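Local coordinates for tail fiber protein (Acinetobacter phage AM24, PDB 5W5P) that probably recognises, and may depolymerise, the capsular polysaccharide of its Acinetobacter baumannii host as a trimeric tailspike of the phage, at residues A512-V517 with G543-E548; F561-S566 with S583-A588. One frame throughout, in Å; residues are numbered along the deposited sequence.

Contact 1 (A512-V517 with G543-E548)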
loop_
_atom_site.group_PDB
_atom_site.type_symbol
_atom_site.label_atom_id
_atom_site.label_comp_id
_atom_site.label_asym_id
_atom_site.label_seq_id
_atom_site.Cartn_x
_atom_site.Cartn_y
_atom_site.Cartn_z
ATOM N N ALA A 512 44.878 11.786 17.343
ATOM C CA ALA A 512 43.812 11.752 16.354
ATOM C C ALA A 512 44.087 12.802 15.291
ATOM O O ALA A 512 44.527 13.908 15.602
ATOM C CB ALA A 512 42.437 11.983 16.997
ATOM N N ALA A 513 43.814 12.441 14.041
ATOM C CA ALA A 513 44.021 13.332 12.913
ATOM C C ALA A 513 43.069 12.930 11.798
ATOM O O ALA A 513 42.403 11.893 11.865
ATOM C CB ALA A 513 45.474 13.288 12.428
ATOM N N VAL A 514 43.012 13.761 10.763
ATOM C CA VAL A 514 42.197 13.463 9.589
ATOM C C VAL A 514 42.898 14.038 8.365
ATOM O O VAL A 514 43.406 15.164 8.398
ATOM C CB VAL A 514 40.758 14.005 9.736
ATOM C CG1 VAL A 514 40.770 15.452 10.189
ATOM C CG2 VAL A 514 39.970 13.841 8.437
ATOM N N ALA A 515 42.956 13.244 7.300
ATOM C CA ALA A 515 43.534 13.653 6.029
ATOM C C ALA A 515 42.443 13.761 4.975
ATOM O O ALA A 515 41.524 12.936 4.928
ATOM C CB ALA A 515 44.605 12.661 5.565
ATOM N N LYS A 516 42.545 14.781 4.132
ATOM C CA LYS A 516 41.666 14.952 2.983
ATOM C C LYS A 516 42.474 14.688 1.719
ATOM O O LYS A 516 43.445 15.401 1.439
ATOM C CB LYS A 516 41.064 16.357 2.964
ATOM C CG LYS A 516 40.495 16.809 4.303
ATOM C CD LYS A 516 39.349 15.921 4.750
ATOM C CE LYS A 516 38.183 16.004 3.772
ATOM N NZ LYS A 516 36.974 15.250 4.228
ATOM N N VAL A 517 42.080 13.663 0.965
ATOM C CA VAL A 517 42.795 13.235 -0.233
ATOM C C VAL A 517 41.852 13.306 -1.425
ATOM O O VAL A 517 40.650 13.054 -1.292
ATOM C CB VAL A 517 43.364 11.808 -0.068
ATOM C CG1 VAL A 517 44.111 11.376 -1.317
ATOM C CG2 VAL A 517 44.283 11.745 1.142
ATOM N N GLY A 543 44.033 18.371 2.359
ATOM C CA GLY A 543 43.816 18.933 3.677
ATOM C C GLY A 543 44.339 18.007 4.747
ATOM O O GLY A 543 44.400 16.787 4.563
ATOM N N PHE A 544 44.724 18.595 5.878
ATOM C CA PHE A 544 45.209 17.817 7.007
ATOM C C PHE A 544 45.050 18.641 8.274
ATOM O O PHE A 544 45.300 19.849 8.272
ATOM C CB PHE A 544 46.676 17.403 6.818
ATOM C CG PHE A 544 47.239 16.631 7.977
ATOM C CD1 PHE A 544 47.044 15.266 8.076
ATOM C CD2 PHE A 544 47.956 17.272 8.971
ATOM C CE1 PHE A 544 47.555 14.553 9.143
ATOM C CE2 PHE A 544 48.472 16.565 10.041
ATOM C CZ PHE A 544 48.269 15.202 10.126
ATOM N N THR A 545 44.620 17.985 9.346
ATOM C CA THR A 545 44.593 18.614 10.657
ATOM C C THR A 545 44.685 17.522 11.708
ATOM O O THR A 545 44.218 16.400 11.499
ATOM C CB THR A 545 43.334 19.469 10.873
ATOM O OG1 THR A 545 43.268 19.896 12.240
ATOM C CG2 THR A 545 42.087 18.694 10.539
ATOM N N GLN A 546 45.309 17.860 12.832
ATOM C CA GLN A 546 45.485 16.920 13.925
ATOM C C GLN A 546 45.360 17.666 15.239
ATOM O O GLN A 546 45.608 18.871 15.315
ATOM C CB GLN A 546 46.844 16.209 13.856
ATOM C CG GLN A 546 48.042 17.098 14.157
ATOM C CD GLN A 546 49.358 16.441 13.788
ATOM O OE1 GLN A 546 49.592 15.271 14.092
ATOM N NE2 GLN A 546 50.220 17.190 13.114
ATOM N N LEU A 547 44.960 16.941 16.274
ATOM C CA LEU A 547 44.916 17.506 17.611
ATOM C C LEU A 547 46.307 17.451 18.230
ATOM O O LEU A 547 46.984 16.420 18.168
ATOM C CB LEU A 547 43.905 16.754 18.473
ATOM C CG LEU A 547 42.465 17.225 18.282
ATOM C CD1 LEU A 547 41.487 16.070 18.468
ATOM C CD2 LEU A 547 42.153 18.373 19.232
ATOM N N GLU A 548 46.738 18.566 18.811
ATOM C CA GLU A 548 48.049 18.663 19.439
ATOM C C GLU A 548 47.979 18.692 20.960
ATOM O O GLU A 548 49.024 18.760 21.613
ATOM C CB GLU A 548 48.786 19.908 18.932
ATOM C CG GLU A 548 48.955 19.957 17.418
ATOM C CD GLU A 548 49.622 21.239 16.941
ATOM O OE1 GLU A 548 49.378 21.641 15.783
ATOM O OE2 GLU A 548 50.392 21.845 17.718
#
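V514 and T545 face each other as a hydrogen-bonded antiparallel pair, and their backbones close a ring of two bonds: V514 N gives to T545 O at 3.0 Å and T545 N returns to V514 O at 3.2 Å. K516 and G543 repeat the ring; K516 N reaches G543 O at 2.8 Å, and G543 N answers to K516 O at 3.2 Å, an oxygen that also takes a weak bond from T542 OG1. The ladder ends at L547 N, whose bond to A512 O is 3.1 Å long. CA-H groups add to these carbonyls, F544 CA on V514 O between the two rings and A513 CA on T545 O on the L547 side of the first. The side chains divide between two faces. On one, A513 CB touches Q546 CB at 3.5 Å and the CE1 and CZ atoms of F544, while A515 CB lies at the edge of the same ring. On the other, V514 CG1 meets T545 CG2 at 3.5 Å; each methyl stands between its own backbone N and carbonyl carbon (V514 chi1 49°), and the side chains cross obliquely. K516 CB and CG lie against G543, and only the end of the chain, bent at chi2 and chi3, leads away, its NZ bonded to N497 OD1 and in a salt bridge with D495 of the second subunit. Q546 NE2 is satisfied by F564 O. This is the hairpin of strands 509-523 and 535-546: strand 492-503 bonds to the far side of 512-517 through M500, I498 and M496, the second subunit packs on V514 and T545, and L582 of strand 577-582 touches F544.

Contact 2 (F561-S566 with S583-A588)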
loop_
_atom_site.group_PDB
_atom_site.type_symbol
_atom_site.label_atom_id
_atom_site.label_comp_id
_atom_site.label_asym_id
_atom_site.label_seq_id
_atom_site.Cartn_x
_atom_site.Cartn_y
_atom_site.Cartn_z
ATOM N N PHE A 561 48.626 13.494 21.771
ATOM C CA PHE A 561 49.959 13.806 21.273
ATOM C C PHE A 561 49.924 14.112 19.781
ATOM O O PHE A 561 49.197 13.470 19.019
ATOM C CB PHE A 561 50.908 12.635 21.540
ATOM C CG PHE A 561 52.346 12.910 21.178
ATOM C CD1 PHE A 561 53.127 13.743 21.965
ATOM C CD2 PHE A 561 52.923 12.315 20.065
ATOM C CE1 PHE A 561 54.446 13.984 21.643
ATOM C CE2 PHE A 561 54.248 12.556 19.739
ATOM C CZ PHE A 561 55.009 13.391 20.528
ATOM N N LYS A 562 50.723 15.092 19.368
ATOM C CA LYS A 562 50.879 15.439 17.956
ATOM C C LYS A 562 51.822 14.424 17.314
ATOM O O LYS A 562 53.040 14.479 17.508
ATOM C CB LYS A 562 51.408 16.864 17.817
ATOM C CG LYS A 562 51.715 17.289 16.393
ATOM C CD LYS A 562 52.373 18.662 16.351
ATOM C CE LYS A 562 52.653 19.081 14.919
ATOM N NZ LYS A 562 53.230 20.447 14.809
ATOM N N HIS A 563 51.261 13.488 16.540
ATOM C CA HIS A 563 52.058 12.396 15.990
ATOM C C HIS A 563 52.750 12.773 14.686
ATOM O O HIS A 563 53.825 12.236 14.383
ATOM C CB HIS A 563 51.179 11.164 15.760
ATOM C CG HIS A 563 50.852 10.407 17.010
ATOM N ND1 HIS A 563 50.032 10.916 17.994
ATOM C CD2 HIS A 563 51.235 9.179 17.437
ATOM C CE1 HIS A 563 49.924 10.034 18.973
ATOM N NE2 HIS A 563 50.645 8.973 18.661
ATOM N N PHE A 564 52.160 13.672 13.902
ATOM C CA PHE A 564 52.683 14.035 12.593
ATOM C C PHE A 564 53.279 15.437 12.628
ATOM O O PHE A 564 52.711 16.348 13.238
ATOM C CB PHE A 564 51.583 13.954 11.527
ATOM C CG PHE A 564 51.140 12.549 11.212
ATOM C CD1 PHE A 564 51.849 11.775 10.306
ATOM C CD2 PHE A 564 50.010 12.007 11.811
ATOM C CE1 PHE A 564 51.451 10.489 10.005
ATOM C CE2 PHE A 564 49.598 10.717 11.510
ATOM C CZ PHE A 564 50.324 9.957 10.606
ATOM N N THR A 565 54.430 15.605 11.979
ATOM C CA THR A 565 55.095 16.904 11.861
ATOM C C THR A 565 55.207 17.233 10.375
ATOM O O THR A 565 56.053 16.674 9.670
ATOM C CB THR A 565 56.460 16.894 12.546
ATOM O OG1 THR A 565 56.283 16.731 13.960
ATOM C CG2 THR A 565 57.206 18.193 12.284
ATOM N N SER A 566 54.336 18.133 9.907
ATOM C CA SER A 566 54.218 18.557 8.514
ATOM C C SER A 566 54.232 17.360 7.570
ATOM O O SER A 566 55.205 17.154 6.835
ATOM C CB SER A 566 55.336 19.540 8.160
ATOM O OG SER A 566 56.590 18.892 8.160
ATOM N N SER A 583 54.177 11.157 6.021
ATOM C CA SER A 583 55.515 11.273 6.579
ATOM C C SER A 583 55.490 12.090 7.872
ATOM O O SER A 583 54.441 12.551 8.334
ATOM C CB SER A 583 56.466 11.894 5.554
ATOM O OG SER A 583 55.984 13.152 5.109
ATOM N N GLY A 584 56.671 12.261 8.461
ATOM C CA GLY A 584 56.809 13.032 9.683
ATOM C C GLY A 584 56.172 12.408 10.905
ATOM O O GLY A 584 55.751 13.131 11.813
ATOM N N TYR A 585 56.098 11.082 10.960
ATOM C CA TYR A 585 55.416 10.400 12.051
ATOM C C TYR A 585 56.387 10.082 13.181
ATOM O O TYR A 585 57.446 9.487 12.953
ATOM C CB TYR A 585 54.756 9.111 11.559
ATOM C CG TYR A 585 54.072 8.336 12.662
ATOM C CD1 TYR A 585 52.741 8.584 12.985
ATOM C CD2 TYR A 585 54.759 7.371 13.391
ATOM C CE1 TYR A 585 52.110 7.884 13.992
ATOM C CE2 TYR A 585 54.138 6.671 14.403
ATOM C CZ TYR A 585 52.812 6.931 14.697
ATOM O OH TYR A 585 52.187 6.238 15.703
ATOM N N VAL A 586 56.009 10.467 14.397
ATOM C CA VAL A 586 56.723 10.092 15.614
ATOM C C VAL A 586 55.681 9.627 16.622
ATOM O O VAL A 586 54.750 10.375 16.946
ATOM C CB VAL A 586 57.559 11.252 16.186
ATOM C CG1 VAL A 586 58.124 10.875 17.548
ATOM C CG2 VAL A 586 58.674 11.633 15.227
ATOM N N ALA A 587 55.830 8.398 17.109
ATOM C CA ALA A 587 54.840 7.821 18.006
ATOM C C ALA A 587 54.908 8.458 19.389
ATOM O O ALA A 587 55.977 8.845 19.873
ATOM C CB ALA A 587 55.044 6.311 18.128
ATOM N N ALA A 588 53.742 8.568 20.022
ATOM C CA ALA A 588 53.672 8.986 21.415
ATOM C C ALA A 588 54.248 7.901 22.317
ATOM O O ALA A 588 54.216 6.712 21.990
ATOM C CB ALA A 588 52.225 9.283 21.811
HETATM O O HOH W 1 56.342 14.020 14.341
#
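The F564 ring receives Y585 edge-on over one face: Y585 CD1 stands 3.6 Å above the plane, displaced toward the rim, in a T-shaped (edge-to-face) pair with centroids 5.3 Å apart and planes at 66°. At the edge of the F564 ring, in its plane, sits S583 O, 3.3 Å from CD1. The imidazole of H563 carries F561 CD2 over one face, and Y585 OH lies at its edge, 3.5 Å from CD2. H563 and Y585 run side by side, pointing the same way, with their rings oblique to one another. F561 has V586 O and H563 CE1 at its edge, and its CD2 rests on A588 CB at 3.6 Å; CG anti to the backbone N (chi1 -175°) starts the side chain toward that methyl. The imidazole is held at both nitrogens, since ND1 donates to F561 O from above the carbonyl plane and NE2 is bonded to T596. The two backbones run nearly antiparallel, bridged at F564 and Y585. V586 N gives a straight bond to H563 O, 2.8 Å and 170° at the hydrogen, whereas T565 N reaches G584 O in a more bent bond. G584 O also accepts from a water, 2.7 Å away, that is hydrogen-bonded to T565 OG1. G584 takes a positive phi where the chain passes close to T565. M502 of strand 492-503 also touches H563 and F564, and H471 meets Y585 edge-to-face. The arrangement is an aromatic cluster of H563, F564 and Y585 joining two loops, one after strand 558-559 and one after strand 577-582, in the C-terminal beta domain.

Overall arrangement
Both contacts belong to the C-terminal beta domain, well beyond the parallel beta-solenoid of the spike, and their centres are about 11 Å apart. They follow in series: the hairpin of contact 1 is complete before the first loop of contact 2 begins. Contact 1 forms one margin of the five-stranded antiparallel sheet that ends at strand 535-546, whereas contact 2 ties together two loops beside it. They meet directly through the side chain of Q546, which joins the sheet margin to the first loop, and through packing of E548 on K562. Strand 492-503 touches both. Contact 1 also faces the second subunit, while contact 2 stays within one chain.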